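Local coordinates for protein uroporphyrinogen III synthase (Thermus thermophilus, PDB 1WCW) that probably catalyses the cyclisation of the linear tetrapyrrole hydroxymethylbilane to uroporphyrinogen III, with inversion of ring D, in porphyrin biosynthesis, at residues A135-G140 / L158-R164. Coordinates in Å, arbitrary orientation, origin at the centre of the assembly. Numbering follows the deposited sequence.
Sequences ALQLYG and LPLMPYR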
ATOM      1  N   ALA A 135       7.531 -17.540  -5.922  1.00  9.77           N
ATOM      2  CA  ALA A 135       6.476 -16.776  -6.579  1.00  8.88           C
ATOM      3  C   ALA A 135       6.229 -15.546  -5.730  1.00  9.68           C
ATOM      4  O   ALA A 135       6.070 -15.654  -4.494  1.00 12.66           O
ATOM      5  CB  ALA A 135       5.220 -17.602  -6.635  1.00 11.65           C
ATOM      6  N   LEU A 136       6.250 -14.377  -6.338  1.00  9.20           N
ATOM      7  CA  LEU A 136       6.092 -13.122  -5.627  1.00  8.52           C
ATOM      8  C   LEU A 136       4.877 -12.404  -6.192  1.00  8.30           C
ATOM      9  O   LEU A 136       4.865 -12.043  -7.397  1.00  9.77           O
ATOM     10  CB  LEU A 136       7.386 -12.296  -5.812  1.00 10.37           C
ATOM     11  CG  LEU A 136       7.309 -10.872  -5.316  1.00 11.08           C
ATOM     12  CD1 LEU A 136       7.068 -10.780  -3.843  1.00 13.49           C
ATOM     13  CD2 LEU A 136       8.607 -10.233  -5.624  1.00 11.87           C
ATOM     14  N   GLN A 137       3.883 -12.151  -5.382  1.00  8.42           N
ATOM     15  CA  GLN A 137       2.713 -11.414  -5.839  1.00  6.79           C
ATOM     16  C   GLN A 137       2.973  -9.923  -5.647  1.00  8.93           C
ATOM     17  O   GLN A 137       3.291  -9.469  -4.535  1.00  9.77           O
ATOM     18  CB  GLN A 137       1.522 -11.839  -5.001  1.00  9.87           C
ATOM     19  CG  GLN A 137       0.225 -11.040  -5.275  1.00 10.33           C
ATOM     20  CD  GLN A 137       0.026  -9.909  -4.263  1.00  9.12           C
ATOM     21  OE1 GLN A 137      -0.207  -8.738  -4.645  1.00 12.11           O
ATOM     22  NE2 GLN A 137       0.086 -10.234  -3.041  1.00  6.73           N
ATOM     23  N   LEU A 138       2.851  -9.155  -6.735  1.00 10.05           N
ATOM     24  CA  LEU A 138       3.091  -7.706  -6.815  1.00 11.56           C
ATOM     25  C   LEU A 138       1.786  -6.972  -7.091  1.00 10.57           C
ATOM     26  O   LEU A 138       0.713  -7.561  -7.321  1.00 11.09           O
ATOM     27  CB  LEU A 138       4.023  -7.515  -7.980  1.00 14.37           C
ATOM     28  CG  LEU A 138       5.361  -8.235  -7.853  1.00 16.68           C
ATOM     29  CD1 LEU A 138       6.113  -8.210  -9.205  1.00 22.12           C
ATOM     30  CD2 LEU A 138       6.187  -7.564  -6.728  1.00 19.42           C
ATOM     31  N   TYR A 139       1.890  -5.653  -7.013  1.00 12.44           N
ATOM     32  CA  TYR A 139       0.749  -4.773  -7.188  1.00 11.81           C
ATOM     33  C   TYR A 139       1.096  -3.538  -8.030  1.00 13.55           C
ATOM     34  O   TYR A 139       0.441  -2.515  -7.911  1.00 15.36           O
ATOM     35  CB  TYR A 139       0.173  -4.372  -5.865  1.00 14.03           C
ATOM     36  CG  TYR A 139       1.189  -3.873  -4.901  1.00 13.36           C
ATOM     37  CD1 TYR A 139       1.587  -2.521  -4.869  1.00 15.02           C
ATOM     38  CD2 TYR A 139       1.780  -4.753  -3.962  1.00 13.31           C
ATOM     39  CE1 TYR A 139       2.545  -2.033  -3.911  1.00 12.59           C
ATOM     40  CE2 TYR A 139       2.701  -4.313  -3.043  1.00 12.74           C
ATOM     41  CZ  TYR A 139       3.082  -2.939  -3.017  1.00 11.82           C
ATOM     42  OH  TYR A 139       3.939  -2.463  -2.099  1.00 14.63           O
ATOM     43  N   GLY A 140       2.088  -3.661  -8.879  1.00 12.30           N
ATOM     44  CA  GLY A 140       2.429  -2.586  -9.833  1.00 15.58           C
ATOM     45  C   GLY A 140       3.622  -1.721  -9.525  1.00 17.69           C
ATOM     46  O   GLY A 140       4.087  -1.020 -10.392  1.00 20.54           O
ATOM     47  N   LEU A 158       9.370 -15.732  -9.664  1.00 12.42           N
ATOM     48  CA  LEU A 158       8.239 -15.843 -10.611  1.00 12.52           C
ATOM     49  C   LEU A 158       7.296 -14.704 -10.188  1.00 12.64           C
ATOM     50  O   LEU A 158       6.606 -14.811  -9.208  1.00 12.08           O
ATOM     51  CB  LEU A 158       7.620 -17.223 -10.461  1.00 11.88           C
ATOM     52  CG  LEU A 158       6.265 -17.386 -11.181  1.00 15.10           C
ATOM     53  CD1 LEU A 158       6.467 -17.333 -12.712  1.00 22.32           C
ATOM     54  CD2 LEU A 158       5.684 -18.680 -10.768  1.00 16.01           C
ATOM     55  N   PRO A 159       7.294 -13.577 -10.902  1.00 11.17           N
ATOM     56  CA  PRO A 159       6.438 -12.473 -10.524  1.00 11.16           C
ATOM     57  C   PRO A 159       4.989 -12.742 -10.930  1.00 10.51           C
ATOM     58  O   PRO A 159       4.758 -13.277 -12.031  1.00 12.85           O
ATOM     59  CB  PRO A 159       7.048 -11.299 -11.285  1.00 15.41           C
ATOM     60  CG  PRO A 159       7.563 -11.978 -12.548  1.00 18.52           C
ATOM     61  CD  PRO A 159       8.108 -13.278 -12.115  1.00 17.12           C
ATOM     62  N   LEU A 160       4.040 -12.308 -10.116  1.00 10.55           N
ATOM     63  CA  LEU A 160       2.613 -12.437 -10.454  1.00 10.39           C
ATOM     64  C   LEU A 160       1.980 -11.125 -10.123  1.00 10.82           C
ATOM     65  O   LEU A 160       1.926 -10.745  -8.978  1.00 13.89           O
ATOM     66  CB  LEU A 160       1.957 -13.534  -9.614  1.00 13.49           C
ATOM     67  CG  LEU A 160       2.510 -14.961  -9.843  1.00 12.20           C
ATOM     68  CD1 LEU A 160       2.536 -15.708  -8.527  1.00 18.81           C
ATOM     69  CD2 LEU A 160       1.622 -15.726 -10.825  1.00 19.60           C
ATOM     70  N   MET A 161       1.483 -10.409 -11.140  1.00 10.98           N
ATOM     71  CA  MET A 161       0.908  -9.081 -10.910  1.00 13.15           C
ATOM     72  C   MET A 161      -0.529  -9.093 -11.381  1.00 10.06           C
ATOM     73  O   MET A 161      -0.813  -8.731 -12.581  1.00 13.59           O
ATOM     74  CB  MET A 161       1.775  -8.075 -11.644  1.00 14.41           C
ATOM     75  CG  MET A 161       1.369  -6.658 -11.337  1.00 15.22           C
ATOM     76  SD  MET A 161       2.316  -5.426 -12.334  1.00 22.37           S
ATOM     77  CE  MET A 161       3.902  -5.693 -11.656  1.00 27.75           C
ATOM     78  N   PRO A 162      -1.451  -9.311 -10.476  1.00  9.58           N
ATOM     79  CA  PRO A 162      -2.870  -9.395 -10.904  1.00 11.53           C
ATOM     80  C   PRO A 162      -3.562  -8.042 -11.056  1.00 14.50           C
ATOM     81  O   PRO A 162      -4.679  -7.917 -11.632  1.00 14.88           O
ATOM     82  CB  PRO A 162      -3.509 -10.255  -9.811  1.00 15.13           C
ATOM     83  CG  PRO A 162      -2.614 -10.043  -8.582  1.00 16.79           C
ATOM     84  CD  PRO A 162      -1.217  -9.830  -9.097  1.00  9.88           C
ATOM     85  N   TYR A 163      -2.931  -7.025 -10.506  1.00 13.39           N
ATOM     86  CA  TYR A 163      -3.473  -5.667 -10.626  1.00 13.53           C
ATOM     87  C   TYR A 163      -2.330  -4.710 -10.433  1.00 11.11           C
ATOM     88  O   TYR A 163      -1.229  -5.083  -9.974  1.00 12.39           O
ATOM     89  CB  TYR A 163      -4.592  -5.404  -9.626  1.00 15.37           C
ATOM     90  CG  TYR A 163      -4.156  -5.292  -8.171  1.00 13.54           C
ATOM     91  CD1 TYR A 163      -3.915  -6.415  -7.406  1.00 14.87           C
ATOM     92  CD2 TYR A 163      -3.937  -4.076  -7.590  1.00 15.37           C
ATOM     93  CE1 TYR A 163      -3.465  -6.350  -6.078  1.00 15.52           C
ATOM     94  CE2 TYR A 163      -3.492  -3.971  -6.274  1.00 16.95           C
ATOM     95  CZ  TYR A 163      -3.268  -5.104  -5.522  1.00 12.33           C
ATOM     96  OH  TYR A 163      -2.834  -5.025  -4.213  1.00 15.11           O
ATOM     97  N   ARG A 164      -2.567  -3.452 -10.775  1.00 12.98           N
ATOM     98  CA  ARG A 164      -1.530  -2.450 -10.668  1.00 14.29           C
ATOM     99  C   ARG A 164      -2.030  -1.169 -10.058  1.00 14.64           C
ATOM    100  O   ARG A 164      -3.046  -0.628 -10.469  1.00 14.39           O
ATOM    101  CB  ARG A 164      -0.989  -2.041 -12.040  1.00 19.51           C
ATOM    102  CG  ARG A 164      -0.252  -3.054 -12.875  1.00 28.03           C
ATOM    103  CD  ARG A 164       0.042  -2.394 -14.238  1.00 34.62           C
ATOM    104  NE  ARG A 164       1.419  -2.586 -14.648  1.00 41.01           N
ATOM    105  CZ  ARG A 164       1.878  -2.200 -15.823  1.00 45.02           C
ATOM    106  NH1 ARG A 164       3.150  -2.408 -16.139  1.00 49.48           N
ATOM    107  NH2 ARG A 164       1.048  -1.594 -16.672  1.00 43.94           N
TER
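Strands 135-137 and 158-160 run parallel, their axes 4.6 Å apart at closest and 24° askew. The hydrogen bonds zigzag as in any parallel pair: L136 N to L158 O, L160 N to L136 O and L138 N to L160 O, each 2.9 Å. Proline suits position 159 because its nitrogen is not needed on this ladder. Past L160 the second strand is interrupted at M161-P162, and between the segments CA-H...O contacts take over, Y139 CA to Y163 O and R164 CA to Y139 O, both 3.4 Å, before Y139 pairs again with H165 through its backbone. G140 passes 4.0 Å CA to CA from R164, where a CB would clash with R164 CA; at its positive phi of 103° a CB would also jam against the carbonyl O of Y139, so glycine fits on both counts.

On one face, small A135 lets L160 close in (CB to CD1 3.8 Å), and L160 continues onto L74 of helix 68-80. On the other, L138 CD1 meets P159 CB at 3.8 Å, while L136 and L138 pack on E147 of helix 144-152. The Y163 ring lies over Y139 CA; its hydroxyl is hydrogen-bonded to T67, and that of Y139 to R97.

The two neighbouring strands, joined through helix 144-152, form a classic beta-alpha-beta crossover unit in one of the two alpha/beta domains typical of HemD proteins.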